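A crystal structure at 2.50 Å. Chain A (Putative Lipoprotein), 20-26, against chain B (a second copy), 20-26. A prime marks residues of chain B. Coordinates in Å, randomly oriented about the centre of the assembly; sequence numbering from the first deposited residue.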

# COMPACT_ATOMS: atom_id res chain seq x y z
N ASP A 20 -4.85 -7.42 -7.33
CA ASP A 20 -4.87 -6.21 -6.51
C ASP A 20 -3.45 -5.76 -6.33
O ASP A 20 -2.57 -6.57 -6.07
N LEU A 21 -3.23 -4.46 -6.46
CA LEU A 21 -1.90 -3.89 -6.39
C LEU A 21 -1.23 -4.08 -5.02
O LEU A 21 -0.12 -4.61 -4.95
N ILE A 22 -1.91 -3.66 -3.95
CA ILE A 22 -1.40 -3.81 -2.57
C ILE A 22 -2.20 -4.85 -1.76
O ILE A 22 -1.63 -5.56 -0.96
N GLY A 23 -3.52 -4.89 -1.94
CA GLY A 23 -4.38 -5.84 -1.21
C GLY A 23 -4.67 -5.42 0.23
O GLY A 23 -4.19 -4.39 0.69
N ASP A 24 -5.49 -6.21 0.93
CA ASP A 24 -5.87 -5.90 2.31
C ASP A 24 -4.74 -6.10 3.31
O ASP A 24 -3.93 -7.00 3.13
N ILE A 25 -4.68 -5.25 4.33
CA ILE A 25 -3.68 -5.38 5.40
C ILE A 25 -4.47 -5.34 6.72
O ILE A 25 -5.08 -4.34 7.05
N ASP A 26 -4.44 -6.44 7.45
CA ASP A 26 -5.19 -6.55 8.67
C ASP A 26 -4.28 -6.08 9.81
O ASP A 26 -3.29 -6.73 10.11
N ASP B 20 10.22 -3.32 4.08
CA ASP B 20 9.16 -2.34 3.92
C ASP B 20 7.89 -3.11 3.65
O ASP B 20 7.88 -4.04 2.86
N LEU B 21 6.81 -2.70 4.30
CA LEU B 21 5.53 -3.37 4.19
C LEU B 21 4.95 -3.34 2.77
O LEU B 21 4.62 -4.40 2.22
N ILE B 22 4.82 -2.15 2.19
CA ILE B 22 4.30 -1.99 0.82
C ILE B 22 5.39 -1.53 -0.17
O ILE B 22 5.39 -1.94 -1.32
N GLY B 23 6.29 -0.64 0.26
CA GLY B 23 7.37 -0.14 -0.60
C GLY B 23 6.92 0.94 -1.58
O GLY B 23 5.75 1.29 -1.63
N ASP B 24 7.86 1.47 -2.37
CA ASP B 24 7.56 2.53 -3.33
C ASP B 24 6.77 2.03 -4.54
O ASP B 24 6.98 0.91 -4.98
N ILE B 25 5.87 2.87 -5.05
CA ILE B 25 5.10 2.55 -6.26
C ILE B 25 5.26 3.75 -7.20
O ILE B 25 4.83 4.84 -6.90
N ASP B 26 5.90 3.52 -8.33
CA ASP B 26 6.18 4.57 -9.27
C ASP B 26 5.01 4.64 -10.25
O ASP B 26 4.80 3.72 -11.02

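The two stretches meet across an exact two-fold axis, running nearly antiparallel (end-to-end directions 155° apart), so each contact off the axis occurs twice. The packing is wholly apolar: no hydrogen bond crosses between the stretches, and the closest atom pair of every contact is methyl to methyl.

Ile22 and Ile25 share most of the contact almost equally, and Ile22 lies nearest the axis. Its CA-to-CB bond points toward the partner, with chi1 m and chi2 t. The CG2 methyl meets its own symmetry mate, Ile22 CG2 to Ile22′ CG2 at 3.7 Å, and on the longer branch Ile22 CD1 lies 3.8 Å from Ile22′ CG2 and 3.9 Å from Ile25′ CD1. A beta-branched side chain suits this place because it offers a methyl close to the backbone as well as one farther out.

Ile25, in the strand that begins at Asp24, also points toward the partner and adopts the same m, t rotamer. Its extended arm sets Ile25 CD1 3.7 Å from Leu21′ CD2 and 3.9 Å from Ile22′ CD1. Leu21 leaves its backbone sideways, yet its t, t conformation carries the tip nearer, allowing the reciprocal Leu21 CD2 to Ile25′ CD1 contact at 3.7 Å. Asp20, Asp24 and Asp26 remain out of reach, partly exposed, as suits carboxylates. Gly23 has phi 78°, which favours glycine.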

# COMPACT_ATOMS: atom_id res chain seq x y z
CB ASP A 20 -5.54 -6.43 -5.14
CG ASP A 20 -7.05 -6.60 -5.24
OD1 ASP A 20 -7.57 -6.75 -6.39
OD2 ASP A 20 -7.71 -6.56 -4.18
CB LEU A 21 -1.98 -2.42 -6.79
CG LEU A 21 -0.71 -1.77 -7.28
CD1 LEU A 21 -1.05 -0.35 -7.69
CD2 LEU A 21 0.42 -1.80 -6.28
CB ILE A 22 -1.41 -2.48 -1.79
CG1 ILE A 22 -0.75 -1.36 -2.61
CG2 ILE A 22 -0.74 -2.67 -0.44
CD1 ILE A 22 -0.88 0.03 -2.02
CB ASP A 24 -7.07 -6.76 2.75
CG ASP A 24 -8.34 -6.48 1.96
OD1 ASP A 24 -8.40 -5.47 1.22
OD2 ASP A 24 -9.30 -7.28 2.08
CB ILE A 25 -2.59 -4.28 5.40
CG1 ILE A 25 -2.02 -4.10 3.99
CG2 ILE A 25 -1.53 -4.60 6.46
CD1 ILE A 25 -0.99 -3.00 3.86
CB ASP A 26 -5.63 -8.02 8.82
CG ASP A 26 -6.64 -8.22 9.92
OD1 ASP A 26 -7.03 -7.22 10.56
OD2 ASP A 26 -7.03 -9.39 10.14
CB ASP B 20 9.43 -1.34 2.79
CG ASP B 20 10.52 -0.34 3.14
OD1 ASP B 20 11.22 -0.54 4.18
OD2 ASP B 20 10.67 0.65 2.39
CB LEU B 21 4.58 -2.77 5.22
CG LEU B 21 3.41 -3.62 5.65
CD1 LEU B 21 2.65 -2.85 6.72
CD2 LEU B 21 2.50 -4.03 4.51
CB ILE B 22 3.14 -0.97 0.75
CG1 ILE B 22 2.07 -1.29 1.81
CG2 ILE B 22 2.55 -0.95 -0.66
CD1 ILE B 22 0.99 -0.24 1.95
CB ASP B 24 8.86 3.20 -3.83
CG ASP B 24 9.62 3.93 -2.73
OD1 ASP B 24 9.07 4.14 -1.63
OD2 ASP B 24 10.79 4.31 -2.98
CB ILE B 25 3.60 2.27 -6.01
CG1 ILE B 25 3.43 1.29 -4.84
CG2 ILE B 25 2.93 1.80 -7.30
CD1 ILE B 25 1.99 1.01 -4.46
CB ASP B 26 7.52 4.25 -9.96
CG ASP B 26 8.05 5.40 -10.78
OD1 ASP B 26 7.41 6.47 -10.79
OD2 ASP B 26 9.12 5.22 -11.41